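Side-chain contacts in VP1 (Merkel cell polyomavirus, PDB 4FMH), which builds the pentameric units of the 72-capsomer viral shell and, through this jelly-roll part of the chain, binds sialylated oligosaccharides during attachment to host cells: residues E65-Y70 / Q154-T159; S105-V110 / A270-P275; H133-G138 / L232-L237; Y195-W200 / A256-F261; D249-S254 / V280-R285. All coordinates share one frame; numbering follows the deposited sequence.

Interaction 1 of 5, residues E65-Y70 / Q154-T159; sequences ENLPAY and QYPKTT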
# COMPACT_ATOMS: atom_id res chain seq x y z
N GLU B 65 9.94 31.02 11.61
CA GLU B 65 10.83 29.87 11.47
C GLU B 65 10.10 28.53 11.64
O GLU B 65 10.64 27.49 11.30
CB GLU B 65 12.00 29.95 12.46
CG GLU B 65 13.04 31.04 12.13
CD GLU B 65 12.59 32.45 12.48
OE1 GLU B 65 11.63 32.63 13.27
OE2 GLU B 65 13.22 33.40 11.96
N ASN B 66 8.87 28.59 12.14
CA ASN B 66 8.05 27.39 12.34
C ASN B 66 6.93 27.22 11.33
O ASN B 66 6.01 26.42 11.53
CB ASN B 66 7.51 27.35 13.77
CG ASN B 66 8.54 26.85 14.77
OD1 ASN B 66 9.64 26.42 14.39
ND2 ASN B 66 8.19 26.89 16.05
N LEU B 67 7.04 27.96 10.22
CA LEU B 67 6.01 27.98 9.20
C LEU B 67 6.57 27.63 7.80
O LEU B 67 6.84 28.53 6.99
CB LEU B 67 5.30 29.35 9.19
CG LEU B 67 4.60 29.76 10.51
CD1 LEU B 67 4.19 31.24 10.51
CD2 LEU B 67 3.39 28.86 10.82
N PRO B 68 6.74 26.31 7.52
CA PRO B 68 7.16 25.89 6.18
C PRO B 68 6.24 26.48 5.12
O PRO B 68 5.02 26.56 5.31
CB PRO B 68 7.04 24.36 6.23
CG PRO B 68 7.26 24.02 7.67
CD PRO B 68 6.60 25.15 8.43
N ALA B 69 6.84 26.93 4.03
CA ALA B 69 6.11 27.64 2.99
C ALA B 69 6.39 27.01 1.63
O ALA B 69 7.35 26.24 1.48
CB ALA B 69 6.51 29.12 3.00
N TYR B 70 5.53 27.30 0.66
CA TYR B 70 5.70 26.81 -0.70
C TYR B 70 6.94 27.39 -1.36
O TYR B 70 7.33 28.53 -1.09
CB TYR B 70 4.46 27.13 -1.55
CG TYR B 70 3.26 26.30 -1.17
CD1 TYR B 70 3.11 24.98 -1.62
CD2 TYR B 70 2.27 26.82 -0.34
CE1 TYR B 70 2.01 24.21 -1.26
CE2 TYR B 70 1.17 26.07 0.03
CZ TYR B 70 1.04 24.77 -0.43
OH TYR B 70 -0.07 24.03 -0.04
N GLN B 154 -2.47 33.41 15.72
CA GLN B 154 -2.00 34.76 15.41
C GLN B 154 -0.69 34.67 14.66
O GLN B 154 0.38 34.59 15.27
CB GLN B 154 -1.86 35.60 16.69
CG GLN B 154 -3.12 35.65 17.54
CD GLN B 154 -3.10 36.73 18.61
OE1 GLN B 154 -2.03 37.19 19.03
NE2 GLN B 154 -4.28 37.13 19.06
N TYR B 155 -0.79 34.65 13.34
CA TYR B 155 0.39 34.55 12.49
C TYR B 155 1.14 35.89 12.51
O TYR B 155 0.52 36.93 12.71
CB TYR B 155 0.00 34.14 11.07
CG TYR B 155 -0.53 32.72 11.00
CD1 TYR B 155 0.34 31.63 10.99
CD2 TYR B 155 -1.90 32.47 10.97
CE1 TYR B 155 -0.14 30.31 10.95
CE2 TYR B 155 -2.40 31.16 10.92
CZ TYR B 155 -1.52 30.09 10.91
OH TYR B 155 -2.01 28.80 10.88
N PRO B 156 2.48 35.86 12.33
CA PRO B 156 3.22 37.13 12.31
C PRO B 156 2.69 38.02 11.20
O PRO B 156 2.41 37.54 10.10
CB PRO B 156 4.66 36.70 12.02
CG PRO B 156 4.71 35.24 12.38
CD PRO B 156 3.35 34.71 12.06
N LYS B 157 2.53 39.31 11.52
CA LYS B 157 1.98 40.28 10.58
C LYS B 157 2.88 40.45 9.36
O LYS B 157 4.10 40.57 9.49
CB LYS B 157 1.77 41.63 11.27
CG LYS B 157 0.52 41.70 12.15
CD LYS B 157 0.82 41.37 13.62
CE LYS B 157 -0.44 41.43 14.48
NZ LYS B 157 -1.05 42.79 14.52
N THR B 158 2.27 40.46 8.18
CA THR B 158 2.99 40.66 6.92
C THR B 158 3.75 42.00 6.93
O THR B 158 4.88 42.08 6.47
CB THR B 158 2.03 40.58 5.71
OG1 THR B 158 1.33 39.33 5.75
CG2 THR B 158 2.78 40.68 4.38
N THR B 159 3.12 43.03 7.49
CA THR B 159 3.75 44.36 7.60
C THR B 159 4.99 44.37 8.52
O THR B 159 5.83 45.26 8.40
CB THR B 159 2.74 45.43 8.06
OG1 THR B 159 2.03 44.97 9.21
CG2 THR B 159 1.75 45.74 6.95

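Interaction 2 of 5, residues S105-V110 / A270-P275; sequences SSLINV and ALHGLP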
# COMPACT_ATOMS: atom_id res chain seq x y z
N SER B 105 18.59 10.10 -0.31
CA SER B 105 19.57 9.24 0.34
C SER B 105 20.14 9.83 1.64
O SER B 105 20.54 9.08 2.54
CB SER B 105 20.72 8.92 -0.63
OG SER B 105 21.47 10.08 -0.92
N SER B 106 20.17 11.15 1.75
CA SER B 106 20.65 11.81 2.97
C SER B 106 19.87 11.38 4.21
O SER B 106 20.36 11.50 5.33
CB SER B 106 20.59 13.34 2.84
OG SER B 106 19.26 13.80 3.00
N LEU B 107 18.64 10.90 4.02
CA LEU B 107 17.79 10.53 5.15
C LEU B 107 18.13 9.18 5.81
O LEU B 107 17.51 8.81 6.81
CB LEU B 107 16.30 10.60 4.78
CG LEU B 107 15.78 11.94 4.22
CD1 LEU B 107 14.28 11.88 3.90
CD2 LEU B 107 16.10 13.11 5.16
N ILE B 108 19.12 8.46 5.28
CA ILE B 108 19.60 7.25 5.97
C ILE B 108 20.50 7.58 7.17
O ILE B 108 20.86 6.70 7.94
CB ILE B 108 20.33 6.23 5.05
CG1 ILE B 108 21.72 6.73 4.66
CG2 ILE B 108 19.47 5.86 3.83
CD1 ILE B 108 22.71 5.59 4.38
N ASN B 109 20.88 8.86 7.30
CA ASN B 109 21.70 9.31 8.42
C ASN B 109 20.95 9.15 9.75
O ASN B 109 19.97 9.85 10.01
CB ASN B 109 22.14 10.77 8.21
CG ASN B 109 23.08 11.27 9.29
OD1 ASN B 109 23.12 10.74 10.41
ND2 ASN B 109 23.85 12.30 8.97
N VAL B 110 21.40 8.21 10.58
CA VAL B 110 20.79 7.97 11.90
C VAL B 110 21.77 8.27 13.03
O VAL B 110 21.69 7.69 14.11
CB VAL B 110 20.20 6.54 12.03
CG1 VAL B 110 18.96 6.37 11.12
CG2 VAL B 110 21.27 5.46 11.77
N ALA B 270 11.84 19.25 15.01
CA ALA B 270 11.78 20.22 13.93
C ALA B 270 11.45 19.52 12.61
O ALA B 270 11.93 18.41 12.35
CB ALA B 270 13.12 20.95 13.82
N LEU B 271 10.64 20.15 11.77
CA LEU B 271 10.36 19.60 10.44
C LEU B 271 11.52 19.87 9.47
O LEU B 271 12.32 20.79 9.68
CB LEU B 271 9.03 20.11 9.88
CG LEU B 271 7.75 19.50 10.47
CD1 LEU B 271 6.56 20.34 10.07
CD2 LEU B 271 7.57 18.03 10.02
N HIS B 272 11.60 19.05 8.43
CA HIS B 272 12.71 19.08 7.47
C HIS B 272 12.12 18.93 6.08
O HIS B 272 11.13 18.21 5.89
CB HIS B 272 13.68 17.93 7.79
CG HIS B 272 14.89 17.87 6.91
ND1 HIS B 272 15.63 18.97 6.55
CD2 HIS B 272 15.53 16.80 6.36
CE1 HIS B 272 16.65 18.60 5.79
NE2 HIS B 272 16.61 17.29 5.67
N GLY B 273 12.72 19.61 5.11
CA GLY B 273 12.30 19.49 3.72
C GLY B 273 13.48 19.17 2.81
O GLY B 273 14.63 19.34 3.21
N LEU B 274 13.18 18.72 1.60
CA LEU B 274 14.21 18.46 0.59
C LEU B 274 13.95 19.29 -0.68
O LEU B 274 12.81 19.70 -0.91
CB LEU B 274 14.27 16.96 0.26
CG LEU B 274 14.83 16.04 1.34
CD1 LEU B 274 14.67 14.58 0.90
CD2 LEU B 274 16.30 16.34 1.62
N PRO B 275 15.00 19.53 -1.49
CA PRO B 275 14.84 20.26 -2.75
C PRO B 275 14.14 19.40 -3.80
O PRO B 275 14.07 18.16 -3.65
CB PRO B 275 16.29 20.51 -3.22
CG PRO B 275 17.17 20.07 -2.10
CD PRO B 275 16.38 19.06 -1.33
O HOH W 1 18.66 15.97 4.59

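Interaction 3 of 5, residues H133-G138 / L232-L237; sequences HMFAIG and LTTVLL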
# COMPACT_ATOMS: atom_id res chain seq x y z
N HIS B 133 3.88 16.53 0.22
CA HIS B 133 4.55 16.60 -1.07
C HIS B 133 3.59 17.07 -2.14
O HIS B 133 2.51 16.51 -2.31
CB HIS B 133 5.15 15.25 -1.45
CG HIS B 133 6.14 14.76 -0.45
ND1 HIS B 133 7.44 15.20 -0.42
CD2 HIS B 133 6.01 13.90 0.59
CE1 HIS B 133 8.08 14.63 0.59
NE2 HIS B 133 7.23 13.83 1.21
N MET B 134 4.01 18.10 -2.87
CA MET B 134 3.22 18.62 -3.97
C MET B 134 4.13 19.33 -4.97
O MET B 134 5.19 19.84 -4.61
CB MET B 134 2.12 19.58 -3.45
CG MET B 134 2.58 20.99 -3.07
SD MET B 134 2.61 22.21 -4.42
CE MET B 134 0.88 22.34 -4.82
N PHE B 135 3.71 19.33 -6.22
CA PHE B 135 4.34 20.18 -7.23
C PHE B 135 3.25 20.65 -8.18
O PHE B 135 2.20 20.00 -8.31
CB PHE B 135 5.50 19.47 -7.96
CG PHE B 135 5.06 18.41 -8.95
CD1 PHE B 135 4.81 17.11 -8.53
CD2 PHE B 135 4.92 18.73 -10.30
CE1 PHE B 135 4.42 16.13 -9.45
CE2 PHE B 135 4.54 17.75 -11.22
CZ PHE B 135 4.29 16.46 -10.80
N ALA B 136 3.49 21.79 -8.81
CA ALA B 136 2.56 22.39 -9.75
C ALA B 136 3.33 23.03 -10.89
O ALA B 136 4.40 23.62 -10.69
CB ALA B 136 1.71 23.43 -9.06
N ILE B 137 2.77 22.89 -12.09
CA ILE B 137 3.29 23.53 -13.29
C ILE B 137 2.14 24.33 -13.88
O ILE B 137 1.06 23.77 -14.13
CB ILE B 137 3.80 22.50 -14.34
CG1 ILE B 137 4.73 21.45 -13.71
CG2 ILE B 137 4.43 23.23 -15.54
CD1 ILE B 137 6.06 21.98 -13.17
N GLY B 138 2.36 25.63 -14.10
CA GLY B 138 1.32 26.50 -14.65
C GLY B 138 1.84 27.60 -15.56
O GLY B 138 3.04 27.89 -15.57
N LEU B 232 10.60 8.58 -15.02
CA LEU B 232 9.20 8.90 -14.75
C LEU B 232 8.81 10.27 -15.29
O LEU B 232 9.42 11.28 -14.92
CB LEU B 232 8.90 8.84 -13.25
CG LEU B 232 8.92 7.48 -12.54
CD1 LEU B 232 8.92 7.67 -11.03
CD2 LEU B 232 7.76 6.58 -12.98
N THR B 233 7.79 10.30 -16.14
CA THR B 233 7.32 11.52 -16.77
C THR B 233 5.84 11.77 -16.46
O THR B 233 5.02 10.86 -16.61
CB THR B 233 7.51 11.45 -18.30
OG1 THR B 233 8.89 11.23 -18.60
CG2 THR B 233 7.06 12.75 -18.97
N THR B 234 5.50 12.99 -16.05
CA THR B 234 4.11 13.41 -15.90
C THR B 234 3.68 14.18 -17.15
O THR B 234 4.32 15.15 -17.54
CB THR B 234 3.91 14.29 -14.65
OG1 THR B 234 4.31 13.57 -13.48
CG2 THR B 234 2.45 14.70 -14.50
N VAL B 235 2.58 13.74 -17.76
CA VAL B 235 2.02 14.41 -18.92
C VAL B 235 1.07 15.51 -18.42
O VAL B 235 0.26 15.26 -17.52
CB VAL B 235 1.28 13.41 -19.84
CG1 VAL B 235 0.55 14.12 -20.97
CG2 VAL B 235 2.27 12.39 -20.42
N LEU B 236 1.20 16.71 -18.98
CA LEU B 236 0.50 17.90 -18.46
C LEU B 236 -0.72 18.29 -19.30
O LEU B 236 -1.41 19.26 -18.98
CB LEU B 236 1.47 19.08 -18.34
CG LEU B 236 2.67 18.90 -17.39
CD1 LEU B 236 3.69 20.01 -17.59
CD2 LEU B 236 2.23 18.83 -15.92
N LEU B 237 -0.97 17.54 -20.37
CA LEU B 237 -2.11 17.79 -21.24
C LEU B 237 -3.41 17.49 -20.51
O LEU B 237 -3.50 16.52 -19.76
CB LEU B 237 -2.03 16.94 -22.51
CG LEU B 237 -0.76 17.04 -23.38
CD1 LEU B 237 -0.96 16.26 -24.69
CD2 LEU B 237 -0.37 18.49 -23.66

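Interaction 4 of 5, residues Y195-W200 / A256-F261; sequences YPIEVW and ADIVGF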
# COMPACT_ATOMS: atom_id res chain seq x y z
N TYR B 195 4.19 31.91 1.59
CA TYR B 195 2.84 31.43 1.75
C TYR B 195 2.91 30.13 2.55
O TYR B 195 3.35 29.12 2.02
CB TYR B 195 2.18 31.21 0.39
CG TYR B 195 1.83 32.50 -0.33
CD1 TYR B 195 2.76 33.13 -1.15
CD2 TYR B 195 0.58 33.09 -0.17
CE1 TYR B 195 2.44 34.33 -1.81
CE2 TYR B 195 0.25 34.28 -0.81
CZ TYR B 195 1.19 34.89 -1.63
OH TYR B 195 0.87 36.07 -2.27
N PRO B 196 2.51 30.17 3.84
CA PRO B 196 2.65 28.97 4.67
C PRO B 196 1.76 27.82 4.20
O PRO B 196 0.59 28.02 3.86
CB PRO B 196 2.22 29.43 6.07
CG PRO B 196 2.42 30.94 6.06
CD PRO B 196 2.06 31.33 4.63
N ILE B 197 2.35 26.63 4.18
CA ILE B 197 1.65 25.42 3.82
C ILE B 197 0.44 25.15 4.73
O ILE B 197 -0.62 24.74 4.24
CB ILE B 197 2.64 24.23 3.82
CG1 ILE B 197 3.69 24.45 2.71
CG2 ILE B 197 1.91 22.89 3.66
CD1 ILE B 197 4.98 23.63 2.92
N GLU B 198 0.58 25.41 6.03
CA GLU B 198 -0.51 25.14 6.98
C GLU B 198 -1.68 26.12 6.84
O GLU B 198 -2.72 25.95 7.47
CB GLU B 198 0.01 25.10 8.43
CG GLU B 198 0.22 26.49 9.07
CD GLU B 198 0.52 26.39 10.57
OE1 GLU B 198 1.37 25.56 10.95
OE2 GLU B 198 -0.09 27.14 11.36
N VAL B 199 -1.50 27.14 6.00
CA VAL B 199 -2.56 28.12 5.78
C VAL B 199 -3.20 27.96 4.39
O VAL B 199 -4.41 28.18 4.24
CB VAL B 199 -2.03 29.56 5.92
CG1 VAL B 199 -3.13 30.57 5.58
CG2 VAL B 199 -1.50 29.81 7.33
N TRP B 200 -2.39 27.60 3.40
CA TRP B 200 -2.79 27.67 1.98
C TRP B 200 -2.70 26.33 1.28
O TRP B 200 -1.71 25.60 1.42
CB TRP B 200 -1.90 28.66 1.23
CG TRP B 200 -1.92 30.06 1.74
CD1 TRP B 200 -0.94 30.68 2.46
CD2 TRP B 200 -2.97 31.02 1.58
NE1 TRP B 200 -1.31 31.97 2.76
CE2 TRP B 200 -2.55 32.21 2.22
CE3 TRP B 200 -4.22 31.00 0.94
CZ2 TRP B 200 -3.34 33.37 2.25
CZ3 TRP B 200 -5.01 32.15 0.98
CH2 TRP B 200 -4.56 33.31 1.63
N ALA B 256 6.36 21.79 -2.63
CA ALA B 256 6.64 21.68 -1.20
C ALA B 256 6.98 20.23 -0.95
O ALA B 256 6.30 19.34 -1.47
CB ALA B 256 5.43 22.08 -0.38
N ASP B 257 8.04 19.99 -0.18
CA ASP B 257 8.41 18.62 0.17
C ASP B 257 8.91 18.48 1.60
O ASP B 257 10.12 18.47 1.85
CB ASP B 257 9.43 18.06 -0.83
CG ASP B 257 8.84 17.90 -2.23
OD1 ASP B 257 8.09 16.93 -2.45
OD2 ASP B 257 9.12 18.77 -3.09
N ILE B 258 7.96 18.39 2.53
CA ILE B 258 8.25 18.11 3.94
C ILE B 258 8.46 16.61 4.07
O ILE B 258 7.60 15.83 3.65
CB ILE B 258 7.12 18.61 4.86
CG1 ILE B 258 6.98 20.13 4.74
CG2 ILE B 258 7.40 18.19 6.32
CD1 ILE B 258 5.67 20.70 5.32
N VAL B 259 9.59 16.21 4.64
CA VAL B 259 9.97 14.78 4.67
C VAL B 259 9.96 14.17 6.08
O VAL B 259 10.30 13.00 6.25
CB VAL B 259 11.34 14.52 4.01
CG1 VAL B 259 11.25 14.76 2.50
CG2 VAL B 259 12.45 15.36 4.66
N GLY B 260 9.59 14.97 7.07
CA GLY B 260 9.49 14.45 8.43
C GLY B 260 10.22 15.27 9.48
O GLY B 260 10.73 16.35 9.18
N PHE B 261 10.26 14.73 10.70
CA PHE B 261 10.85 15.41 11.85
C PHE B 261 12.28 14.97 12.09
O PHE B 261 12.61 13.78 11.96
CB PHE B 261 10.08 15.10 13.13
CG PHE B 261 8.68 15.63 13.17
CD1 PHE B 261 8.42 16.98 13.39
CD2 PHE B 261 7.60 14.75 13.03
CE1 PHE B 261 7.11 17.46 13.45
CE2 PHE B 261 6.28 15.22 13.09
CZ PHE B 261 6.05 16.58 13.29

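Interaction 5 of 5, residues D249-S254 / V280-R285; sequences DGLFIS and VTLRKR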
# COMPACT_ATOMS: atom_id res chain seq x y z
N ASP B 249 4.97 34.88 -21.46
CA ASP B 249 6.17 34.06 -21.64
C ASP B 249 6.81 33.64 -20.30
O ASP B 249 8.03 33.60 -20.17
CB ASP B 249 7.19 34.75 -22.54
CG ASP B 249 6.69 34.91 -23.97
OD1 ASP B 249 6.04 33.98 -24.49
OD2 ASP B 249 6.97 35.96 -24.59
N GLY B 250 5.95 33.34 -19.33
CA GLY B 250 6.39 32.92 -18.00
C GLY B 250 5.83 31.56 -17.64
O GLY B 250 4.64 31.30 -17.82
N LEU B 251 6.71 30.70 -17.15
CA LEU B 251 6.35 29.38 -16.65
C LEU B 251 6.48 29.38 -15.13
O LEU B 251 7.53 29.72 -14.59
CB LEU B 251 7.26 28.31 -17.26
CG LEU B 251 7.08 26.85 -16.80
CD1 LEU B 251 5.80 26.26 -17.33
CD2 LEU B 251 8.27 26.03 -17.27
N PHE B 252 5.40 29.01 -14.45
CA PHE B 252 5.38 29.00 -13.00
C PHE B 252 5.54 27.59 -12.46
O PHE B 252 4.80 26.68 -12.84
CB PHE B 252 4.10 29.64 -12.47
CG PHE B 252 4.13 31.15 -12.48
CD1 PHE B 252 3.88 31.85 -13.65
CD2 PHE B 252 4.44 31.86 -11.32
CE1 PHE B 252 3.91 33.26 -13.68
CE2 PHE B 252 4.47 33.27 -11.33
CZ PHE B 252 4.20 33.96 -12.51
N ILE B 253 6.53 27.43 -11.58
CA ILE B 253 6.85 26.14 -10.98
C ILE B 253 6.77 26.28 -9.46
O ILE B 253 7.44 27.14 -8.88
CB ILE B 253 8.26 25.67 -11.40
CG1 ILE B 253 8.38 25.76 -12.94
CG2 ILE B 253 8.59 24.30 -10.80
CD1 ILE B 253 8.93 24.55 -13.63
N SER B 254 5.94 25.44 -8.84
CA SER B 254 5.68 25.52 -7.40
C SER B 254 5.83 24.16 -6.78
O SER B 254 5.56 23.15 -7.43
CB SER B 254 4.25 26.01 -7.15
OG SER B 254 3.95 27.16 -7.92
N VAL B 280 11.00 20.53 -17.60
CA VAL B 280 9.71 20.72 -18.27
C VAL B 280 9.89 20.83 -19.78
O VAL B 280 10.71 21.61 -20.24
CB VAL B 280 9.00 22.00 -17.75
CG1 VAL B 280 7.66 22.20 -18.45
CG2 VAL B 280 8.81 21.93 -16.24
N THR B 281 9.13 20.05 -20.53
CA THR B 281 9.13 20.12 -21.99
C THR B 281 7.99 21.00 -22.44
O THR B 281 6.84 20.81 -22.02
CB THR B 281 8.99 18.71 -22.63
OG1 THR B 281 10.09 17.89 -22.22
CG2 THR B 281 8.98 18.79 -24.15
N LEU B 282 8.30 21.97 -23.30
CA LEU B 282 7.29 22.87 -23.82
C LEU B 282 7.31 22.91 -25.35
O LEU B 282 8.35 22.71 -25.98
CB LEU B 282 7.45 24.29 -23.25
CG LEU B 282 7.55 24.44 -21.73
CD1 LEU B 282 9.00 24.50 -21.31
CD2 LEU B 282 6.82 25.69 -21.26
N ARG B 283 6.14 23.15 -25.94
CA ARG B 283 6.03 23.31 -27.39
C ARG B 283 5.31 24.61 -27.71
O ARG B 283 4.59 25.15 -26.88
CB ARG B 283 5.30 22.12 -28.01
CG ARG B 283 3.83 22.03 -27.62
CD ARG B 283 3.13 20.87 -28.29
NE ARG B 283 1.79 20.71 -27.73
CZ ARG B 283 1.08 19.59 -27.80
NH1 ARG B 283 1.57 18.52 -28.41
NH2 ARG B 283 -0.13 19.54 -27.25
N LYS B 284 5.52 25.11 -28.93
CA LYS B 284 4.86 26.33 -29.38
C LYS B 284 3.43 26.03 -29.83
O LYS B 284 3.19 25.06 -30.56
CB LYS B 284 5.65 26.98 -30.51
CG LYS B 284 7.03 27.48 -30.12
CD LYS B 284 7.80 27.99 -31.34
CE LYS B 284 9.22 28.37 -31.00
NZ LYS B 284 9.96 28.91 -32.17
N ARG B 285 2.49 26.86 -29.39
CA ARG B 285 1.08 26.69 -29.73
C ARG B 285 0.47 28.00 -30.22
O ARG B 285 0.66 29.04 -29.60
CB ARG B 285 0.30 26.19 -28.49
CG ARG B 285 -1.22 26.17 -28.65
CD ARG B 285 -1.70 24.94 -29.41
NE ARG B 285 -1.73 23.77 -28.54
CZ ARG B 285 -2.59 22.77 -28.65
NH1 ARG B 285 -3.52 22.78 -29.60
NH2 ARG B 285 -2.54 21.76 -27.79

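Interaction 1 of 5, residues E65-Y70 / Q154-T159
Leu67 meets Tyr155 and Pro156 in a small apolar contact between two loops, with no hydrogen bond passing between them. Its two methyl groups divide the work. CD2 lies 3.8 Å from Tyr155 CE1, at the edge of the phenol ring and near its plane, so the leucine touches the C-H rim rather than a ring face. CD1 reaches the same rim, in the ring plane, 3.9 Å from Tyr155 CD1, and it also meets the ring of the next residue, Pro156 CD, at 3.9 Å. Leu67 and Pro156 approach tip to tip, whereas the leucine runs aslant to the tyrosine. With CG of Leu67 anti to its carbonyl carbon (chi1 -60°), the isobutyl group extends from the loop and its fork spans the Tyr155-Pro156 junction.

The polar side of the arrangement lies beyond the apolar patch. Tyr155 OH is hydrogen-bonded to Glu198 OE2, which ties the far end of the ring, and Val199 packs on the same tyrosine.

Backbone bonds bind 65-70 to the same neighbourhood: Pro68 pairs with Ile197 and Tyr70 with Tyr195. The loop 65-70 thus lies between the outer 154-159 loop and the jelly-roll sheet, where Pro68 and Tyr70 rest on Ile258 and Ala256 of strand 250-263, just before strand 71-76 begins.

Interaction 2 of 5, residues S105-V110 / A270-P275
The two methyls of Leu107 reach His272, on strand 270-273, and Leu274 just after it, and the three side chains meet at different angles. CD2 of Leu107 comes to the edge of the imidazole, in the ring plane, 3.9 Å from His272 CD2; the leucine lies obliquely to the ring and meets its rim. CD1 of Leu107 instead meets Leu274 CD1 at 4.1 Å, the two leucines reaching toward each other tip to tip. The other methyl of Leu274, CD2, is 4.1 Å from Ser106 OG, a van der Waals approach.

A water joins the polar ends. It donates to Ser106 OG at 2.8 Å and is hydrogen-bonded to His272 NE2 at 2.7 Å, lying in the plane of the imidazole. The ring extends toward this water because CG of His272 is anti to the backbone N (chi1 -178°). ND1 is bonded to Thr47 O, so both ring nitrogens have a partner, and the stack with Tyr48 further restricts the ring's rotation. Ser106 OG is held a second time, by Gly103 O.

The neighbouring Ser105 turns the other way and bonds Ile197 O and Trp200 O of a neighbouring subunit, so the 3-10 turn 105-108 faces both its own sheet and the pentamer interface. The loop between strands 89-101 and 131-138, which contains 105-110, and the turn before 270-275 lie at the end of the jelly roll that carries the glycan site: the first contributes Asp114 to that pocket, the second Lys264, Ser266 and Lys268.

Interaction 3 of 5, residues H133-G138 / L232-L237
Phe135 and Ile137 of strand 131-138 pack on Thr234 and Leu236 in a contact across the inside of the jelly roll, made by van der Waals touch alone. The strand belongs to one wall, between strands 210-217 and 250-263, while the short strand 234-235 is paired with strand 89-101. Alternate residues of each segment face inward, and the backbones stay well apart, 8.1 Å between Ile137 CA and Leu236 CA.

At one end, the phenyl ring and the threonine come from opposite directions. Phe135 CZ, the far edge of the ring, lies 3.9 Å from Thr234 OG1, with the oxygen near the ring plane. The ring projects across the gap with CG between the backbone N and the carbonyl carbon (chi1 74°), and stacking against Tyr213 steadies it. Thr234 rests on the same Tyr213.

The other end is wholly aliphatic. Leu236 CD1 fits against the branch point of Ile137, 3.9 Å from Ile137 CG2 and 4.1 Å from Ile137 CB, and the two side chains cross at about a right angle. Ile137 also packs on Leu251, Ile253 and Phe278, whereas Leu236 leans on Tyr213 and offers its carbonyl oxygen to Arg211.

With Ile137 and Leu236 buried and Phe135 and Thr234 partly exposed, side chains of two facing sheets meet in the interior, the packing characteristic of a jelly-roll beta sandwich.

Interaction 4 of 5, residues Y195-W200 / A256-F261
Ile197 carries one side of this contact with a single methyl group. CD1 of Ile197 lies 3.7 Å from Ala256 CB and 3.8 Å from Ile258 CD1, so it sits over two residues on the same face of strand 250-263. Both isoleucines adopt the same conformation: CG1 anti to the carbonyl carbon (chi1 -65° for Ile197, -62° for Ile258), CG2 anti to the backbone N, and an extended second torsion (chi2 159° for Ile197, nearly the same in Ile258). In each, therefore, the longer branch through CG1 makes the contact and the CG2 methyl takes no part in it. These stretched arms bring the two delta methyls tip to tip, while the short Ala256 lets the end of Ile197 settle close to the strand. Asp257, between the two touching strand residues, points away and uses OD1 for a salt bridge to Arg276 and a hydrogen bond to His133.

The loop presents Ile197 from a tight turn. Pro196 O accepts from two backbone donors, Val199 N at 3.1 Å and Trp200 N at 3.0 Å, and the indole of Trp200 lies between the side chains of Tyr195 and Val199.

Tyr132 of strand 131-138 packs on both Ile197 and Ala256, and Leu271 of strand 269-287 on Ile258. Ile108 of a neighbouring subunit covers the two isoleucines, placing this buried patch where the loop, the sheet and the pentamer interface converge.

Interaction 5 of 5, residues D249-S254 / V280-R285
The last hairpin of the jelly roll, strands 250-263 and 269-287, has its two far ends facing each other here, and Leu251 and Ile253 meet Val280 and Leu282 between them. The segments run nearly antiparallel, 155° between their N-to-C directions, and approach no closer than 10.9 Å between axes, too far for backbone pairing, so side chains bridge the gap.

Leu251 spreads its fork over two partners. CD2 lies 4.1 Å from Val280 CG1 and CD1 lies 4.1 Å from Leu282 CD2, each pair meeting tip to tip. Having CG anti to the backbone N (chi1 177°) carries the leucine's branches out to the opposing strand. Ile253 works differently: it slides past Val280 in the opposite direction, and a second torsion off the staggered positions (chi2 -131°) places its CD1 alongside the valine, 3.7 Å from Val280 CG2. The two methyls of Val280 are thus divided, CG1 meeting Leu251 and CG2 meeting Ile253.

This is packing between the two walls of a beta sandwich. Residues 250-254 bond through the backbone to strand 131-138 (Phe252 with Gly138, Ser254 with Ala136) and to strand 71-76 (Leu251 with Val75), while side chains of 280-285 lie along strands 11-28 and 89-101. The hairpin strands pair nearer their turn and belong to facing walls at this end. Val97 of strand 89-101 packs beside Val280. On the 280-285 strand, Arg283 and Arg285 both form salt bridges to Glu93 through NE, and Thr281 OG1 bonds Gln23 OE1.

In the fold
All five contacts are apolar at heart, but their settings differ. Interactions 3 and 5 lie about 12 Å apart, centre to centre, inside the sandwich; backbone bonds between 133-138 and 249-254 join them, and interaction 3 is the less buried. Interaction 4, close to the chain's centre, shares strand 250-263 with interaction 5 but packs a loop on it. Interaction 1 lies one layer farther out and is tied to interaction 4 by a hydrogen bond between Tyr70 OH and Trp200 O. Interaction 2, on the same strand as interaction 5, is distinguished by its water bridge. Segments of interactions 1 to 4 touch a neighbouring subunit, most extensively in 2 and 4; those of interaction 5 touch none.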